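Local coordinates for protein neurotoxin (PDB 3N7L) that probably binds gangliosides on nerve-cell membranes, serving as the receptor-binding domain through which a botulinum neurotoxin of mosaic D/C type recognises its target neurons, at residues A[258-263]-A[279-284]; A[247-252]-A[415-420]; A[122-127]-A[170-175]. All coordinates share one frame; numbering follows the deposited sequence.

Contact 1. Residues A[258-263]-A[279-284]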
ATOM      1  N   TYR A 258     -13.517  11.356   9.581  1.00 20.40           N
ATOM      2  CA  TYR A 258     -14.300  10.181   9.223  1.00 20.09           C
ATOM      3  C   TYR A 258     -15.623  10.696   8.676  1.00 19.68           C
ATOM      4  O   TYR A 258     -15.967  11.864   8.859  1.00 18.91           O
ATOM      5  CB  TYR A 258     -14.518   9.264  10.442  1.00 21.48           C
ATOM      6  CG  TYR A 258     -15.384   9.848  11.538  1.00 21.70           C
ATOM      7  CD1 TYR A 258     -16.780   9.845  11.435  1.00 21.00           C
ATOM      8  CD2 TYR A 258     -14.806  10.390  12.689  1.00 22.23           C
ATOM      9  CE1 TYR A 258     -17.578  10.357  12.456  1.00 21.21           C
ATOM     10  CE2 TYR A 258     -15.592  10.913  13.715  1.00 21.75           C
ATOM     11  CZ  TYR A 258     -16.973  10.891  13.594  1.00 22.62           C
ATOM     12  OH  TYR A 258     -17.738  11.393  14.614  1.00 25.75           O
ATOM     13  N   MET A 259     -16.360   9.827   7.995  1.00 21.46           N
ATOM     14  CA  MET A 259     -17.634  10.203   7.402  1.00 22.05           C
ATOM     15  C   MET A 259     -18.846  10.116   8.317  1.00 22.16           C
ATOM     16  O   MET A 259     -19.075   9.101   8.975  1.00 21.34           O
ATOM     17  CB  MET A 259     -17.906   9.343   6.172  1.00 24.65           C
ATOM     18  CG  MET A 259     -17.614  10.020   4.859  1.00 28.64           C
ATOM     19  SD  MET A 259     -17.949   8.931   3.457  1.00 30.24           S
ATOM     20  CE  MET A 259     -19.589   8.384   3.813  1.00 29.94           C
ATOM     21  N   SER A 260     -19.626  11.191   8.338  1.00 21.55           N
ATOM     22  CA  SER A 260     -20.846  11.240   9.117  1.00 22.13           C
ATOM     23  C   SER A 260     -21.935  11.825   8.218  1.00 22.07           C
ATOM     24  O   SER A 260     -21.699  12.096   7.036  1.00 24.37           O
ATOM     25  CB  SER A 260     -20.665  12.109  10.359  1.00 24.01           C
ATOM     26  OG  SER A 260     -21.804  12.002  11.198  1.00 26.27           O
ATOM     27  N   LYS A 261     -23.116  12.031   8.778  1.00 22.21           N
ATOM     28  CA  LYS A 261     -24.231  12.565   8.013  1.00 22.54           C
ATOM     29  C   LYS A 261     -25.069  13.522   8.852  1.00 23.76           C
ATOM     30  O   LYS A 261     -25.243  13.325  10.056  1.00 25.59           O
ATOM     31  CB  LYS A 261     -25.101  11.398   7.516  1.00 22.26           C
ATOM     32  CG  LYS A 261     -26.416  11.767   6.843  1.00 21.15           C
ATOM     33  CD  LYS A 261     -27.159  10.487   6.420  1.00 23.39           C
ATOM     34  CE  LYS A 261     -28.491  10.755   5.714  1.00 22.09           C
ATOM     35  NZ  LYS A 261     -29.547  11.308   6.618  1.00 24.43           N
ATOM     36  N   LYS A 262     -25.564  14.574   8.210  1.00 23.53           N
ATOM     37  CA  LYS A 262     -26.432  15.543   8.857  1.00 22.35           C
ATOM     38  C   LYS A 262     -27.423  15.975   7.792  1.00 22.66           C
ATOM     39  O   LYS A 262     -27.047  16.592   6.801  1.00 23.00           O
ATOM     40  CB  LYS A 262     -25.653  16.752   9.370  1.00 23.29           C
ATOM     41  CG  LYS A 262     -26.550  17.714  10.137  1.00 24.99           C
ATOM     42  CD  LYS A 262     -25.767  18.679  10.996  1.00 26.87           C
ATOM     43  CE  LYS A 262     -26.712  19.526  11.837  1.00 27.05           C
ATOM     44  NZ  LYS A 262     -25.951  20.452  12.716  1.00 30.88           N
ATOM     45  N   GLY A 263     -28.693  15.643   7.987  1.00 23.28           N
ATOM     46  CA  GLY A 263     -29.675  15.985   6.977  1.00 24.79           C
ATOM     47  C   GLY A 263     -29.310  15.193   5.728  1.00 24.57           C
ATOM     48  O   GLY A 263     -28.947  14.016   5.817  1.00 25.94           O
ATOM     49  N   GLU A 279     -14.145   4.314  12.431  1.00 29.73           N
ATOM     50  CA  GLU A 279     -15.058   5.285  13.010  1.00 27.27           C
ATOM     51  C   GLU A 279     -15.913   5.863  11.885  1.00 25.89           C
ATOM     52  O   GLU A 279     -15.443   6.028  10.758  1.00 24.15           O
ATOM     53  CB  GLU A 279     -14.266   6.389  13.721  1.00 28.84           C
ATOM     54  CG  GLU A 279     -15.122   7.486  14.328  1.00 32.30           C
ATOM     55  CD  GLU A 279     -14.386   8.275  15.407  1.00 36.18           C
ATOM     56  OE1 GLU A 279     -13.137   8.371  15.337  1.00 34.13           O
ATOM     57  OE2 GLU A 279     -15.063   8.806  16.320  1.00 35.66           O
ATOM     58  N   GLY A 280     -17.175   6.141  12.182  1.00 24.04           N
ATOM     59  CA  GLY A 280     -18.057   6.699  11.178  1.00 23.19           C
ATOM     60  C   GLY A 280     -18.713   5.680  10.266  1.00 21.08           C
ATOM     61  O   GLY A 280     -18.626   4.478  10.485  1.00 19.25           O
ATOM     62  N   TYR A 281     -19.361   6.181   9.223  1.00 20.90           N
ATOM     63  CA  TYR A 281     -20.058   5.341   8.264  1.00 21.52           C
ATOM     64  C   TYR A 281     -19.148   4.760   7.196  1.00 21.34           C
ATOM     65  O   TYR A 281     -18.165   5.383   6.788  1.00 20.47           O
ATOM     66  CB  TYR A 281     -21.188   6.144   7.615  1.00 20.59           C
ATOM     67  CG  TYR A 281     -22.164   6.664   8.640  1.00 24.45           C
ATOM     68  CD1 TYR A 281     -22.531   8.012   8.668  1.00 25.38           C
ATOM     69  CD2 TYR A 281     -22.679   5.816   9.624  1.00 25.60           C
ATOM     70  CE1 TYR A 281     -23.382   8.504   9.657  1.00 27.10           C
ATOM     71  CE2 TYR A 281     -23.529   6.298  10.615  1.00 28.37           C
ATOM     72  CZ  TYR A 281     -23.874   7.639  10.629  1.00 27.18           C
ATOM     73  OH  TYR A 281     -24.699   8.112  11.624  1.00 30.76           O
ATOM     74  N   LYS A 282     -19.492   3.555   6.756  1.00 19.91           N
ATOM     75  CA  LYS A 282     -18.737   2.854   5.735  1.00 20.42           C
ATOM     76  C   LYS A 282     -19.467   2.944   4.407  1.00 19.10           C
ATOM     77  O   LYS A 282     -20.677   3.138   4.360  1.00 21.08           O
ATOM     78  CB  LYS A 282     -18.560   1.384   6.132  1.00 21.85           C
ATOM     79  CG  LYS A 282     -17.600   1.194   7.288  1.00 26.77           C
ATOM     80  CD  LYS A 282     -17.754  -0.165   7.955  1.00 31.44           C
ATOM     81  CE  LYS A 282     -18.899  -0.165   8.949  1.00 32.22           C
ATOM     82  NZ  LYS A 282     -18.946  -1.443   9.725  1.00 36.73           N
ATOM     83  N   ILE A 283     -18.717   2.811   3.326  1.00 21.35           N
ATOM     84  CA  ILE A 283     -19.294   2.856   1.996  1.00 21.52           C
ATOM     85  C   ILE A 283     -19.099   1.497   1.336  1.00 20.91           C
ATOM     86  O   ILE A 283     -18.240   0.721   1.753  1.00 18.17           O
ATOM     87  CB  ILE A 283     -18.620   3.978   1.107  1.00 26.56           C
ATOM     88  CG1 ILE A 283     -17.109   3.748   0.963  1.00 26.58           C
ATOM     89  CG2 ILE A 283     -18.850   5.339   1.724  1.00 31.68           C
ATOM     90  CD1 ILE A 283     -16.738   2.657  -0.059  1.00 29.36           C
ATOM     91  N   ILE A 284     -19.913   1.214   0.324  1.00 18.98           N
ATOM     92  CA  ILE A 284     -19.808  -0.019  -0.442  1.00 18.80           C
ATOM     93  C   ILE A 284     -19.806   0.445  -1.894  1.00 18.59           C
ATOM     94  O   ILE A 284     -20.677   1.213  -2.305  1.00 18.65           O
ATOM     95  CB  ILE A 284     -21.006  -0.967  -0.208  1.00 19.55           C
ATOM     96  CG1 ILE A 284     -20.990  -1.477   1.236  1.00 20.30           C
ATOM     97  CG2 ILE A 284     -20.934  -2.148  -1.185  1.00 17.97           C
ATOM     98  CD1 ILE A 284     -22.208  -2.296   1.614  1.00 21.54           C
TER
HETATM   99  O   HOH W   1     -16.221   6.868   8.386  1.00 18.86           O
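Met259 and Gly280 bring the two backbones together, their CA atoms 5.2 Å apart, where the strand of 258-263 passes the loop that leads into strand 283-287 in the beta-trefoil half of the receptor-binding domain. The end-to-end directions of the touching parts differ by 66°, so this is a crossing and not a ladder of paired strands. One direct backbone hydrogen bond spans it, from Tyr281 N to Met259 O, 2.9 Å long and nearly straight at the hydrogen. Water 1 adds a second link: it accepts from Met259 N and donates to Glu279 O and to Tyr281 O, so three backbone polar groups share one solvent molecule.

Gly280 passes close to the Tyr258 ring, its CA 3.4 Å from Tyr258 CD1. With no side chain, Gly280 lets its CA come up to both the ring and Met259 O, and its positive phi suits glycine. Glu279, with CG anti to the backbone N (chi1 178°), lays its chain over one face of the same ring. Glu279 CG sits 3.5 Å from the centroid of the Tyr258 ring in a CH-pi contact, and the carboxylate stacks almost parallel to the ring, the two planes 10° apart. The outer end of the glutamate is also held from beyond the crossing, OE1 accepting a hydrogen bond from Lys272 N. Strand 257-262 forms a hairpin with strand 265-270, through backbone hydrogen bonds of Tyr258 with Asn269 and Ser260 with Val267.

The Tyr281 ring comes up to Ser260 and Lys261: CD1 approaches Ser260 CA obliquely, while Lys261 N lies in the ring plane at the edge, 3.6 Å from Tyr281 CE1. Deeper in, the methyl CE of Met259 rests 3.8 Å from Ile283 CG2.

Contact 2. Residues A[247-252]-A[415-420]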
ATOM      1  N   TYR A 247     -15.825  -0.232   3.075  1.00 15.68           N
ATOM      2  CA  TYR A 247     -14.573   0.521   3.151  1.00 16.43           C
ATOM      3  C   TYR A 247     -14.835   1.845   3.831  1.00 16.98           C
ATOM      4  O   TYR A 247     -15.959   2.364   3.798  1.00 17.87           O
ATOM      5  CB  TYR A 247     -14.035   0.868   1.754  1.00 17.80           C
ATOM      6  CG  TYR A 247     -13.464  -0.272   0.952  1.00 16.92           C
ATOM      7  CD1 TYR A 247     -12.186  -0.767   1.215  1.00 16.79           C
ATOM      8  CD2 TYR A 247     -14.197  -0.849  -0.086  1.00 18.62           C
ATOM      9  CE1 TYR A 247     -11.654  -1.816   0.461  1.00 18.58           C
ATOM     10  CE2 TYR A 247     -13.679  -1.898  -0.846  1.00 17.49           C
ATOM     11  CZ  TYR A 247     -12.410  -2.378  -0.566  1.00 17.01           C
ATOM     12  OH  TYR A 247     -11.903  -3.427  -1.290  1.00 15.45           O
ATOM     13  N   TYR A 248     -13.792   2.399   4.439  1.00 17.46           N
ATOM     14  CA  TYR A 248     -13.894   3.714   5.040  1.00 17.33           C
ATOM     15  C   TYR A 248     -13.304   4.604   3.953  1.00 18.98           C
ATOM     16  O   TYR A 248     -12.160   4.407   3.527  1.00 18.59           O
ATOM     17  CB  TYR A 248     -13.068   3.813   6.325  1.00 17.83           C
ATOM     18  CG  TYR A 248     -13.711   3.103   7.496  1.00 20.64           C
ATOM     19  CD1 TYR A 248     -13.255   1.857   7.917  1.00 21.06           C
ATOM     20  CD2 TYR A 248     -14.798   3.670   8.166  1.00 20.23           C
ATOM     21  CE1 TYR A 248     -13.864   1.187   8.984  1.00 24.19           C
ATOM     22  CE2 TYR A 248     -15.412   3.012   9.231  1.00 23.89           C
ATOM     23  CZ  TYR A 248     -14.938   1.772   9.635  1.00 23.50           C
ATOM     24  OH  TYR A 248     -15.525   1.133  10.697  1.00 25.83           O
ATOM     25  N   MET A 249     -14.100   5.551   3.478  1.00 18.54           N
ATOM     26  CA  MET A 249     -13.652   6.453   2.433  1.00 19.02           C
ATOM     27  C   MET A 249     -13.041   7.675   3.088  1.00 18.71           C
ATOM     28  O   MET A 249     -13.680   8.335   3.915  1.00 17.59           O
ATOM     29  CB  MET A 249     -14.831   6.855   1.559  1.00 19.13           C
ATOM     30  CG  MET A 249     -14.424   7.509   0.263  1.00 16.74           C
ATOM     31  SD  MET A 249     -15.859   7.795  -0.761  1.00 24.17           S
ATOM     32  CE  MET A 249     -16.087   9.531  -0.502  1.00 22.47           C
ATOM     33  N   ILE A 250     -11.807   7.984   2.707  1.00 17.65           N
ATOM     34  CA  ILE A 250     -11.096   9.105   3.305  1.00 18.03           C
ATOM     35  C   ILE A 250     -10.339   9.919   2.268  1.00 18.32           C
ATOM     36  O   ILE A 250      -9.832   9.368   1.288  1.00 19.48           O
ATOM     37  CB  ILE A 250     -10.070   8.591   4.341  1.00 18.72           C
ATOM     38  CG1 ILE A 250     -10.736   7.562   5.267  1.00 19.08           C
ATOM     39  CG2 ILE A 250      -9.499   9.764   5.149  1.00 18.83           C
ATOM     40  CD1 ILE A 250      -9.768   6.890   6.228  1.00 20.91           C
ATOM     41  N   ASN A 251     -10.265  11.227   2.491  1.00 18.70           N
ATOM     42  CA  ASN A 251      -9.543  12.117   1.593  1.00 18.80           C
ATOM     43  C   ASN A 251      -8.110  12.230   2.107  1.00 19.51           C
ATOM     44  O   ASN A 251      -7.879  12.416   3.308  1.00 19.64           O
ATOM     45  CB  ASN A 251     -10.207  13.496   1.553  1.00 17.42           C
ATOM     46  CG  ASN A 251      -9.602  14.399   0.489  1.00 18.97           C
ATOM     47  OD1 ASN A 251      -8.537  14.981   0.685  1.00 17.25           O
ATOM     48  ND2 ASN A 251     -10.278  14.502  -0.655  1.00 18.77           N
ATOM     49  N   VAL A 252      -7.149  12.116   1.200  1.00 19.65           N
ATOM     50  CA  VAL A 252      -5.742  12.186   1.574  1.00 21.81           C
ATOM     51  C   VAL A 252      -5.337  13.422   2.382  1.00 20.74           C
ATOM     52  O   VAL A 252      -4.402  13.355   3.174  1.00 19.83           O
ATOM     53  CB  VAL A 252      -4.841  12.060   0.312  1.00 23.36           C
ATOM     54  CG1 VAL A 252      -3.427  12.504   0.620  1.00 27.85           C
ATOM     55  CG2 VAL A 252      -4.832  10.598  -0.160  1.00 24.06           C
ATOM     56  N   THR A 415      -8.164  15.835  -4.256  1.00 23.08           N
ATOM     57  CA  THR A 415      -9.012  15.021  -5.123  1.00 22.32           C
ATOM     58  C   THR A 415      -8.591  13.554  -5.039  1.00 20.77           C
ATOM     59  O   THR A 415      -9.110  12.711  -5.776  1.00 20.33           O
ATOM     60  CB  THR A 415      -8.928  15.475  -6.610  1.00 22.04           C
ATOM     61  OG1 THR A 415      -7.587  15.324  -7.091  1.00 24.54           O
ATOM     62  CG2 THR A 415      -9.336  16.921  -6.745  1.00 23.05           C
ATOM     63  N   HIS A 416      -7.644  13.252  -4.150  1.00 19.24           N
ATOM     64  CA  HIS A 416      -7.176  11.875  -3.980  1.00 21.09           C
ATOM     65  C   HIS A 416      -7.951  11.187  -2.861  1.00 20.59           C
ATOM     66  O   HIS A 416      -7.864  11.585  -1.697  1.00 20.27           O
ATOM     67  CB  HIS A 416      -5.678  11.831  -3.649  1.00 21.66           C
ATOM     68  CG  HIS A 416      -4.798  12.386  -4.728  1.00 25.38           C
ATOM     69  ND1 HIS A 416      -5.285  12.837  -5.936  1.00 25.26           N
ATOM     70  CD2 HIS A 416      -3.459  12.583  -4.766  1.00 25.72           C
ATOM     71  CE1 HIS A 416      -4.286  13.291  -6.670  1.00 24.71           C
ATOM     72  NE2 HIS A 416      -3.167  13.149  -5.984  1.00 26.87           N
ATOM     73  N   TRP A 417      -8.700  10.148  -3.218  1.00 20.87           N
ATOM     74  CA  TRP A 417      -9.497   9.419  -2.245  1.00 20.82           C
ATOM     75  C   TRP A 417      -8.957   8.025  -1.975  1.00 21.05           C
ATOM     76  O   TRP A 417      -8.537   7.311  -2.886  1.00 19.61           O
ATOM     77  CB  TRP A 417     -10.949   9.334  -2.709  1.00 20.64           C
ATOM     78  CG  TRP A 417     -11.604  10.676  -2.824  1.00 20.09           C
ATOM     79  CD1 TRP A 417     -11.627  11.487  -3.922  1.00 20.98           C
ATOM     80  CD2 TRP A 417     -12.286  11.386  -1.784  1.00 19.50           C
ATOM     81  NE1 TRP A 417     -12.281  12.663  -3.629  1.00 20.34           N
ATOM     82  CE2 TRP A 417     -12.697  12.626  -2.323  1.00 19.34           C
ATOM     83  CE3 TRP A 417     -12.591  11.096  -0.446  1.00 17.72           C
ATOM     84  CZ2 TRP A 417     -13.398  13.576  -1.571  1.00 19.41           C
ATOM     85  CZ3 TRP A 417     -13.286  12.040   0.303  1.00 16.39           C
ATOM     86  CH2 TRP A 417     -13.681  13.265  -0.262  1.00 19.00           C
ATOM     87  N   VAL A 418      -8.979   7.650  -0.704  1.00 19.92           N
ATOM     88  CA  VAL A 418      -8.488   6.354  -0.276  1.00 20.03           C
ATOM     89  C   VAL A 418      -9.600   5.512   0.333  1.00 19.74           C
ATOM     90  O   VAL A 418     -10.598   6.050   0.811  1.00 19.69           O
ATOM     91  CB  VAL A 418      -7.373   6.535   0.756  1.00 22.05           C
ATOM     92  CG1 VAL A 418      -7.096   5.237   1.432  1.00 29.08           C
ATOM     93  CG2 VAL A 418      -6.117   7.060   0.077  1.00 21.72           C
ATOM     94  N   PHE A 419      -9.421   4.191   0.303  1.00 17.94           N
ATOM     95  CA  PHE A 419     -10.395   3.260   0.860  1.00 18.34           C
ATOM     96  C   PHE A 419      -9.741   2.255   1.810  1.00 17.93           C
ATOM     97  O   PHE A 419      -8.924   1.430   1.402  1.00 19.03           O
ATOM     98  CB  PHE A 419     -11.126   2.508  -0.257  1.00 16.06           C
ATOM     99  CG  PHE A 419     -11.848   3.408  -1.209  1.00 17.62           C
ATOM    100  CD1 PHE A 419     -11.223   3.859  -2.365  1.00 17.55           C
ATOM    101  CD2 PHE A 419     -13.139   3.850  -0.923  1.00 19.92           C
ATOM    102  CE1 PHE A 419     -11.875   4.744  -3.231  1.00 18.71           C
ATOM    103  CE2 PHE A 419     -13.800   4.733  -1.777  1.00 21.28           C
ATOM    104  CZ  PHE A 419     -13.162   5.182  -2.937  1.00 21.38           C
ATOM    105  N   VAL A 420     -10.105   2.337   3.082  1.00 19.20           N
ATOM    106  CA  VAL A 420      -9.566   1.437   4.087  1.00 18.13           C
ATOM    107  C   VAL A 420     -10.596   0.351   4.355  1.00 19.25           C
ATOM    108  O   VAL A 420     -11.710   0.634   4.799  1.00 18.01           O
ATOM    109  CB  VAL A 420      -9.273   2.178   5.404  1.00 17.64           C
ATOM    110  CG1 VAL A 420      -8.649   1.215   6.417  1.00 18.36           C
ATOM    111  CG2 VAL A 420      -8.345   3.353   5.135  1.00 18.69           C
TER
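Met249 and Asn251 meet the rings of Phe419 and Trp417 on one face of an antiparallel strand pair in the beta-trefoil. Met249 runs beside Phe419, with CG 3.5 Å from Phe419 CE2, while its bent end swings the methyl CE to 3.8 Å from Trp417 CE3. The sulfur makes oblique Met-aromatic contacts with both rings. Tyr247 crosses Phe419 at about a right angle, Tyr247 CD1 lying 3.7 Å from Phe419 CB. Asn251, its CG anti to the backbone N (chi1 -172°), sets its amide over the indole face at a right angle to it, ND2 3.4 Å from Trp417 CZ2 and CB above the six-membered ring.

On the opposite face Ile250 CD1 touches Val420 CG2 at 4.0 Å; just beyond the strand end, Val252 CG2 packs against Val418 CG2. Between the faces, Tyr248 pairs with Val420 and Ile250 with Val418, each with two reciprocal backbone bonds. Val252 N adds a fifth, donating a 3.0 Å hydrogen bond to His416 O.

Farther out, Asn251 ND2 donates to Ser414 O and its OD1 accepts from Asn253 N; Trp417 NE1 is hydrogen-bonded to Leu377 O, and Tyr247 OH to Arg242 N. Strand 283-287 flanks Tyr247, joining this pair to the wider sheet.

Chemically, the buried Asn251 amide has hydrogen-bond partners at both OD1 and ND2, which should offset the cost of burying it, while its NH2 end stands over the indole face.

Contact 3. Residues A[122-127]-A[170-175]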
ATOM      1  N   SER A 122      31.758  -6.323  13.406  1.00 40.00           N
ATOM      2  CA  SER A 122      31.523  -5.188  12.526  1.00 38.93           C
ATOM      3  C   SER A 122      30.520  -5.408  11.406  1.00 37.34           C
ATOM      4  O   SER A 122      30.330  -6.519  10.910  1.00 36.17           O
ATOM      5  CB  SER A 122      32.850  -4.715  11.935  1.00 40.08           C
ATOM      6  OG  SER A 122      33.605  -5.814  11.462  1.00 43.60           O
ATOM      7  N   GLU A 123      29.887  -4.318  11.001  1.00 36.24           N
ATOM      8  CA  GLU A 123      28.892  -4.369   9.954  1.00 35.29           C
ATOM      9  C   GLU A 123      28.630  -2.966   9.442  1.00 33.55           C
ATOM     10  O   GLU A 123      29.116  -1.982  10.003  1.00 31.78           O
ATOM     11  CB  GLU A 123      27.602  -4.963  10.515  1.00 37.59           C
ATOM     12  CG  GLU A 123      27.005  -4.138  11.639  1.00 42.33           C
ATOM     13  CD  GLU A 123      25.930  -4.878  12.404  1.00 46.26           C
ATOM     14  OE1 GLU A 123      25.214  -4.234  13.198  1.00 49.69           O
ATOM     15  OE2 GLU A 123      25.805  -6.108  12.221  1.00 49.63           O
ATOM     16  N   GLN A 124      27.867  -2.879   8.365  1.00 30.98           N
ATOM     17  CA  GLN A 124      27.521  -1.592   7.793  1.00 30.73           C
ATOM     18  C   GLN A 124      26.073  -1.725   7.363  1.00 30.21           C
ATOM     19  O   GLN A 124      25.678  -2.735   6.790  1.00 28.39           O
ATOM     20  CB  GLN A 124      28.424  -1.274   6.601  1.00 31.57           C
ATOM     21  CG  GLN A 124      28.140   0.071   5.944  1.00 33.80           C
ATOM     22  CD  GLN A 124      29.199   0.453   4.922  1.00 34.75           C
ATOM     23  OE1 GLN A 124      29.746  -0.408   4.230  1.00 35.42           O
ATOM     24  NE2 GLN A 124      29.485   1.749   4.813  1.00 33.04           N
ATOM     25  N   ASP A 125      25.269  -0.714   7.650  1.00 31.12           N
ATOM     26  CA  ASP A 125      23.872  -0.806   7.289  1.00 32.67           C
ATOM     27  C   ASP A 125      23.309   0.467   6.712  1.00 30.67           C
ATOM     28  O   ASP A 125      23.849   1.552   6.894  1.00 32.09           O
ATOM     29  CB  ASP A 125      23.056  -1.241   8.509  1.00 34.33           C
ATOM     30  CG  ASP A 125      23.209  -0.294   9.674  1.00 38.95           C
ATOM     31  OD1 ASP A 125      23.203  -0.768  10.832  1.00 42.47           O
ATOM     32  OD2 ASP A 125      23.329   0.928   9.436  1.00 42.03           O
ATOM     33  N   ILE A 126      22.207   0.306   6.001  1.00 30.48           N
ATOM     34  CA  ILE A 126      21.514   1.411   5.375  1.00 27.66           C
ATOM     35  C   ILE A 126      20.048   1.198   5.762  1.00 26.44           C
ATOM     36  O   ILE A 126      19.645   0.071   6.072  1.00 24.62           O
ATOM     37  CB  ILE A 126      21.730   1.352   3.847  1.00 28.99           C
ATOM     38  CG1 ILE A 126      21.146   2.593   3.183  1.00 31.84           C
ATOM     39  CG2 ILE A 126      21.122   0.077   3.280  1.00 25.01           C
ATOM     40  CD1 ILE A 126      21.485   2.690   1.702  1.00 36.32           C
ATOM     41  N   ASN A 127      19.244   2.256   5.768  1.00 24.47           N
ATOM     42  CA  ASN A 127      17.854   2.068   6.161  1.00 25.50           C
ATOM     43  C   ASN A 127      16.837   3.008   5.551  1.00 23.97           C
ATOM     44  O   ASN A 127      17.168   4.022   4.942  1.00 23.63           O
ATOM     45  CB  ASN A 127      17.714   2.162   7.686  1.00 25.86           C
ATOM     46  CG  ASN A 127      17.865   3.586   8.201  1.00 30.03           C
ATOM     47  OD1 ASN A 127      18.914   3.965   8.721  1.00 30.67           O
ATOM     48  ND2 ASN A 127      16.815   4.384   8.048  1.00 28.39           N
ATOM     49  N   LYS A 170      32.219   0.333   2.982  1.00 31.48           N
ATOM     50  CA  LYS A 170      33.539   0.402   3.601  1.00 34.27           C
ATOM     51  C   LYS A 170      34.288  -0.913   3.396  1.00 34.37           C
ATOM     52  O   LYS A 170      33.738  -1.876   2.859  1.00 33.02           O
ATOM     53  CB  LYS A 170      33.418   0.712   5.102  1.00 36.18           C
ATOM     54  CG  LYS A 170      32.829  -0.418   5.942  1.00 40.58           C
ATOM     55  CD  LYS A 170      32.867  -0.089   7.440  1.00 45.60           C
ATOM     56  CE  LYS A 170      32.456  -1.294   8.290  1.00 47.58           C
ATOM     57  NZ  LYS A 170      32.535  -1.028   9.758  1.00 49.34           N
ATOM     58  N   GLU A 171      35.548  -0.947   3.812  1.00 34.99           N
ATOM     59  CA  GLU A 171      36.346  -2.154   3.677  1.00 36.42           C
ATOM     60  C   GLU A 171      35.770  -3.208   4.622  1.00 35.97           C
ATOM     61  O   GLU A 171      35.745  -3.013   5.837  1.00 37.35           O
ATOM     62  CB  GLU A 171      37.808  -1.865   4.029  1.00 37.68           C
ATOM     63  CG  GLU A 171      38.721  -3.072   3.909  1.00 41.48           C
ATOM     64  CD  GLU A 171      38.949  -3.504   2.469  1.00 44.98           C
ATOM     65  OE1 GLU A 171      39.384  -4.657   2.258  1.00 47.97           O
ATOM     66  OE2 GLU A 171      38.708  -2.692   1.550  1.00 43.58           O
ATOM     67  N   LEU A 172      35.306  -4.317   4.058  1.00 34.85           N
ATOM     68  CA  LEU A 172      34.720  -5.395   4.846  1.00 35.37           C
ATOM     69  C   LEU A 172      35.436  -6.718   4.591  1.00 36.13           C
ATOM     70  O   LEU A 172      34.807  -7.771   4.589  1.00 34.41           O
ATOM     71  CB  LEU A 172      33.233  -5.553   4.497  1.00 34.55           C
ATOM     72  CG  LEU A 172      32.312  -4.345   4.703  1.00 35.43           C
ATOM     73  CD1 LEU A 172      30.946  -4.633   4.108  1.00 34.85           C
ATOM     74  CD2 LEU A 172      32.194  -4.027   6.186  1.00 36.21           C
ATOM     75  N   THR A 173      36.748  -6.669   4.375  1.00 39.19           N
ATOM     76  CA  THR A 173      37.503  -7.892   4.109  1.00 40.86           C
ATOM     77  C   THR A 173      37.201  -8.980   5.121  1.00 39.75           C
ATOM     78  O   THR A 173      37.203  -8.741   6.330  1.00 40.53           O
ATOM     79  CB  THR A 173      39.024  -7.646   4.101  1.00 43.26           C
ATOM     80  OG1 THR A 173      39.348  -6.568   4.990  1.00 45.92           O
ATOM     81  CG2 THR A 173      39.498  -7.339   2.689  1.00 46.24           C
ATOM     82  N   GLY A 174      36.940 -10.178   4.610  1.00 37.93           N
ATOM     83  CA  GLY A 174      36.628 -11.297   5.475  1.00 36.17           C
ATOM     84  C   GLY A 174      35.156 -11.637   5.413  1.00 34.97           C
ATOM     85  O   GLY A 174      34.748 -12.726   5.811  1.00 34.91           O
ATOM     86  N   ILE A 175      34.349 -10.707   4.911  1.00 34.49           N
ATOM     87  CA  ILE A 175      32.919 -10.955   4.816  1.00 33.33           C
ATOM     88  C   ILE A 175      32.705 -12.186   3.947  1.00 34.48           C
ATOM     89  O   ILE A 175      33.263 -12.308   2.855  1.00 34.60           O
ATOM     90  CB  ILE A 175      32.159  -9.727   4.235  1.00 34.72           C
ATOM     91  CG1 ILE A 175      30.648  -9.954   4.345  1.00 31.95           C
ATOM     92  CG2 ILE A 175      32.574  -9.469   2.789  1.00 32.83           C
ATOM     93  CD1 ILE A 175      29.830  -8.694   4.168  1.00 33.29           C
TER
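Gln124 slides past Lys170 in the opposite direction, its carboxamide lying beside the first carbons of the lysine chain. Gln124 OE1 accepts from the backbone Lys170 N at 2.9 Å, with 168° at the hydrogen; the donor arrives well bent from the C=O direction (117°) and only slightly out of the amide plane. Gln124 OE1 is also 3.5 Å from Lys170 CG. An extended chain, CG anti to the backbone N, carries the amide from the strand across to the loop. The other end of the group, NE2, bonds to Lys168 O, so bonds to the end of strand 162-168 and to the loop after it fix which way the amide is turned.

Lys170 CG stands between its own N and carbonyl carbon (chi1 69°), and from there the straight chain runs back along the strand. Lys170 NZ ends in a loose approach, 3.6 Å from Glu123 O, and passes Ser122 CB at 4.3 Å. Leu172 adds a looser touch, Leu172 CD1 being 4.4 Å from Gln124 OE1.

Beyond these residues, Gln124 also rests on Met155 and Ile167, and Gln118 packs against both Lys170 and Leu172. The loop then closes a type II beta turn from Leu172 to Ile175, with Gly174 at its third position. A strand side chain gripping the backbone of a connecting loop joins two parts of the jelly-roll, lectin-like beta-sandwich that forms the N-terminal half of clostridial receptor-binding domains.

From the N terminus, contact 3 comes first: it closes a loop of 42 residues, tying strand 122-129 to the connection between strands 162-168 and 180-187 in the lectin-like half. The chain then enters the trefoil half, where contact 2 closes a much longer loop of 162 residues, joining an early strand to the last one. Contact 1 nests inside that loop and spans only 15 residues. The two touch: Ile283 N probably bonds to Tyr247 O at 2.8 Å, and strands 246-251 and 283-287 are sheet neighbours. Contact 3 stands apart, its nearest atoms about 23 Å from those of contact 2, on the opposite side of the chain's centre.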